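Local coordinates for protein F420-H2 Dependent Reductase A (Mycobacterium smegmatis str. MC2 155, PDB 3H96) that probably binds the deazaflavin coenzyme F420 and uses its reduced form to reduce substrates such as quinones, within a reductase family that degrades aflatoxin, at residues E114-R117 with F122-Y125; Y79-A84 with L138-T143. One frame throughout, in Å; residues are numbered along the deposited sequence.

Contact 1: residues E114-R117 with F122-Y125; sequences EQAR and FADY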
# COMPACT_ATOMS: atom_id res chain seq x y z
N GLU A 114 5.63 13.04 -2.69
CA GLU A 114 5.46 12.72 -4.13
C GLU A 114 4.09 12.08 -4.34
O GLU A 114 3.34 12.41 -5.27
CB GLU A 114 6.61 11.81 -4.65
CG GLU A 114 6.54 11.45 -6.17
CD GLU A 114 6.50 12.72 -7.09
OE1 GLU A 114 5.93 12.66 -8.22
OE2 GLU A 114 7.00 13.77 -6.65
N GLN A 115 3.73 11.17 -3.45
CA GLN A 115 2.39 10.57 -3.57
C GLN A 115 1.28 11.63 -3.48
O GLN A 115 0.34 11.64 -4.30
CB GLN A 115 2.19 9.52 -2.48
CG GLN A 115 0.78 8.77 -2.59
CD GLN A 115 0.57 7.93 -3.87
OE1 GLN A 115 -0.54 7.33 -4.07
NE2 GLN A 115 1.54 7.90 -4.73
N ALA A 116 1.40 12.53 -2.50
CA ALA A 116 0.41 13.61 -2.29
C ALA A 116 0.38 14.62 -3.44
O ALA A 116 -0.66 15.26 -3.72
CB ALA A 116 0.66 14.35 -0.95
N ARG A 117 1.54 14.79 -4.09
CA ARG A 117 1.64 15.62 -5.28
C ARG A 117 0.80 15.03 -6.42
O ARG A 117 0.12 15.77 -7.10
CB ARG A 117 3.10 15.78 -5.71
CG ARG A 117 3.26 16.73 -6.90
CD ARG A 117 4.71 17.07 -7.15
NE ARG A 117 5.43 16.42 -8.28
CZ ARG A 117 5.06 15.41 -9.10
NH1 ARG A 117 5.86 15.00 -10.07
NH2 ARG A 117 3.93 14.77 -8.91
N PHE A 122 -4.16 12.50 -0.58
CA PHE A 122 -3.20 12.04 0.43
C PHE A 122 -2.77 13.18 1.40
O PHE A 122 -2.51 12.90 2.58
CB PHE A 122 -2.02 11.32 -0.19
CG PHE A 122 -2.35 9.88 -0.58
CD1 PHE A 122 -2.06 8.82 0.28
CD2 PHE A 122 -3.00 9.61 -1.79
CE1 PHE A 122 -2.42 7.49 -0.06
CE2 PHE A 122 -3.38 8.29 -2.12
CZ PHE A 122 -3.06 7.25 -1.26
N ALA A 123 -2.74 14.43 0.90
CA ALA A 123 -2.43 15.55 1.78
C ALA A 123 -3.58 15.78 2.76
O ALA A 123 -3.36 16.14 3.90
CB ALA A 123 -2.10 16.88 0.98
N ASP A 124 -4.80 15.53 2.32
CA ASP A 124 -5.93 15.65 3.26
C ASP A 124 -5.82 14.56 4.33
O ASP A 124 -6.06 14.83 5.51
CB ASP A 124 -7.27 15.60 2.51
CG ASP A 124 -8.50 15.77 3.45
OD1 ASP A 124 -8.66 16.86 4.04
OD2 ASP A 124 -9.28 14.80 3.65
N TYR A 125 -5.40 13.33 3.96
CA TYR A 125 -5.32 12.29 5.01
C TYR A 125 -4.35 12.73 6.08
O TYR A 125 -4.58 12.49 7.27
CB TYR A 125 -4.87 10.93 4.48
CG TYR A 125 -5.72 10.40 3.35
CD1 TYR A 125 -7.10 10.70 3.25
CD2 TYR A 125 -5.16 9.56 2.41
CE1 TYR A 125 -7.87 10.18 2.21
CE2 TYR A 125 -5.89 9.06 1.41
CZ TYR A 125 -7.24 9.35 1.30
OH TYR A 125 -7.90 8.81 0.23
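Next to the Gln115–Phe122 contact, Glu114 OE1 draws in two arginines of its own helix. Arg118 NE makes a salt bridge to it. Arg117 NH1 lies 3.0 Å from Glu114 OE1, but the oxygen is well out of the guanidinium plane, and this pairing rests on charge alone. No hydrogen bond joins 114-117 to 122-125. The Gln115 side chain reaches over one face of the Phe122 ring. Its CG sits almost straight above the ring centroid, at 3.9 Å, a CH-pi contact. The chain then bends at chi2 (63°) and runs on across the ring, placing Gln115 OE1 3.6 Å from Phe122 CE2. The amide stands steeply to the ring, the two planes 78° apart. Tyr125 CE2 lies over the opposite face, so Phe122 is held between the two residues. Nearer the backbone, Ala116 CA is 3.9 Å from Phe122 CB, and Ala116 CB is 4.2 Å from Ala123 CB. Met51 of strand 45-51 touches both Gln115 and Phe122. The contact thus joins two consecutive helices, 105-118 and 121-128, which are linked by a short connection and packed against strand 45-51 of the sheet.

Contact 2: residues Y79-A84 with L138-T143; sequences YNLTTA and LALTRT
Helix 79-84 lies against strand 138-142 with an axis separation of 10.6 Å and an angle of 57° between their directions, and Thr82 and Leu138 have the nearest CA atoms. That spacing leaves room for one layer of side chains, and Leu138 meets both helix residues that take part. Its two methyls divide the work. Leu138 CD1 turns to Leu81 and lies 3.9 Å from Leu81 CD1, with Leu81 CB almost as near. Leu138 CD2 goes to the neighbouring residue and meets Thr82 CG2 at 3.6 Å, the two side chains at about a right angle. Leu140, two residues along the strand, adds a lighter touch: its CD2 comes to 4.2 Å from Leu81 CD1.

Thr82 splits its two branches. With chi1 at 58°, CG2 is anti to the carbonyl carbon and faces Leu138, while OG1 hydrogen-bonds back to Tyr78 O in the preceding turn. The Thr83 hydroxyl also bonds back, its OG1 to Tyr79 O at 2.8 Å. Thr83 N reaches the same oxygen from the other face of the carbonyl plane, so Tyr79 O is gripped twice. Around the contact, Val35 and His37 touch Leu81, Val64 touches Leu138, and Val98 and Ile62 touch Leu140.

The interface itself has no hydrogen bond or charge pair. It is held by methyl packing, and probably by the burial of apolar surface, while the hydroxyls of Thr82 and Thr83 are satisfied within the helix, so the fit depends on side-chain shape rather than on directional bonds.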
# COMPACT_ATOMS: atom_id res chain seq x y z
N TYR A 79 0.27 -3.68 10.32
CA TYR A 79 0.86 -4.48 11.40
C TYR A 79 1.14 -5.87 10.88
O TYR A 79 2.10 -6.52 11.31
CB TYR A 79 -0.13 -4.57 12.59
CG TYR A 79 -0.30 -3.21 13.21
CD1 TYR A 79 0.74 -2.63 13.97
CD2 TYR A 79 -1.44 -2.50 13.00
CE1 TYR A 79 0.60 -1.38 14.52
CE2 TYR A 79 -1.60 -1.26 13.52
CZ TYR A 79 -0.60 -0.71 14.29
OH TYR A 79 -0.73 0.55 14.78
N ASN A 80 0.24 -6.37 10.02
CA ASN A 80 0.44 -7.73 9.47
C ASN A 80 1.75 -7.80 8.68
O ASN A 80 2.55 -8.74 8.86
CB ASN A 80 -0.72 -8.06 8.55
CG ASN A 80 -2.03 -8.30 9.34
OD1 ASN A 80 -2.04 -8.29 10.55
ND2 ASN A 80 -3.12 -8.45 8.64
N LEU A 81 1.98 -6.82 7.80
CA LEU A 81 3.21 -6.81 6.99
C LEU A 81 4.50 -6.63 7.81
O LEU A 81 5.44 -7.41 7.64
CB LEU A 81 3.12 -5.78 5.87
CG LEU A 81 2.08 -6.04 4.75
CD1 LEU A 81 2.26 -4.98 3.62
CD2 LEU A 81 2.37 -7.44 4.21
N THR A 82 4.53 -5.65 8.73
CA THR A 82 5.75 -5.34 9.45
C THR A 82 6.03 -6.47 10.46
O THR A 82 7.17 -6.65 10.89
CB THR A 82 5.62 -4.04 10.22
OG1 THR A 82 4.51 -4.12 11.14
CG2 THR A 82 5.49 -2.81 9.22
N THR A 83 4.98 -7.18 10.88
CA THR A 83 5.16 -8.35 11.72
C THR A 83 5.77 -9.51 10.94
O THR A 83 6.76 -10.13 11.39
CB THR A 83 3.87 -8.80 12.41
OG1 THR A 83 3.48 -7.81 13.37
CG2 THR A 83 4.14 -10.15 13.13
N ALA A 84 5.27 -9.79 9.76
CA ALA A 84 5.82 -10.91 9.03
C ALA A 84 7.20 -10.58 8.40
O ALA A 84 8.09 -11.43 8.34
CB ALA A 84 4.82 -11.39 7.97
N LEU A 138 5.50 1.94 3.78
CA LEU A 138 6.30 0.74 3.72
C LEU A 138 6.90 0.57 2.30
O LEU A 138 6.24 0.87 1.31
CB LEU A 138 5.42 -0.49 4.01
CG LEU A 138 4.68 -0.55 5.34
CD1 LEU A 138 3.96 -1.90 5.40
CD2 LEU A 138 5.65 -0.51 6.51
N ALA A 139 8.13 0.04 2.26
CA ALA A 139 8.80 -0.35 1.05
C ALA A 139 8.64 -1.88 0.85
O ALA A 139 9.05 -2.69 1.70
CB ALA A 139 10.28 0.04 1.15
N LEU A 140 8.05 -2.27 -0.28
CA LEU A 140 7.92 -3.64 -0.67
C LEU A 140 8.96 -3.96 -1.77
O LEU A 140 8.85 -3.51 -2.91
CB LEU A 140 6.47 -3.88 -1.11
CG LEU A 140 5.44 -3.34 -0.11
CD1 LEU A 140 4.00 -3.65 -0.64
CD2 LEU A 140 5.66 -3.99 1.34
N THR A 141 9.96 -4.77 -1.41
CA THR A 141 11.08 -4.99 -2.31
C THR A 141 11.06 -6.41 -2.86
O THR A 141 11.10 -7.37 -2.08
CB THR A 141 12.40 -4.79 -1.61
OG1 THR A 141 12.44 -3.49 -1.03
CG2 THR A 141 13.53 -4.95 -2.63
N ARG A 142 11.04 -6.51 -4.19
CA ARG A 142 10.95 -7.80 -4.85
C ARG A 142 12.11 -8.69 -4.47
O ARG A 142 13.25 -8.31 -4.51
CB ARG A 142 10.89 -7.66 -6.38
CG ARG A 142 10.56 -9.01 -7.07
CD ARG A 142 10.33 -8.76 -8.55
NE ARG A 142 9.89 -9.97 -9.17
CZ ARG A 142 9.14 -10.01 -10.25
NH1 ARG A 142 8.79 -8.89 -10.87
NH2 ARG A 142 8.80 -11.18 -10.72
N THR A 143 11.83 -9.90 -4.04
CA THR A 143 12.80 -10.97 -3.93
C THR A 143 12.35 -12.12 -4.81
O THR A 143 11.23 -12.18 -5.29
CB THR A 143 12.91 -11.54 -2.54
OG1 THR A 143 11.64 -12.04 -2.13
CG2 THR A 143 13.41 -10.58 -1.58

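The middle of the chain separates contacts 1 and 2. Their centres are 21 Å apart, and their nearest atoms about 10 Å. Along the chain, both segments of contact 1 fall between the two segments of contact 2: helix 76-84 comes first, then strands 86-91 and 94-103, helices 105-118 and 121-128, and last strand 137-142. That strand is the next regular element after helix 121-128 and takes its place in the antiparallel sheet between 94-103 and 61-65. Contact 2 ties a helix to this sheet; contact 1 joins two helices at its flank. Both belong to one compact unit, consistent with the split-barrel flavin-binding fold of this family.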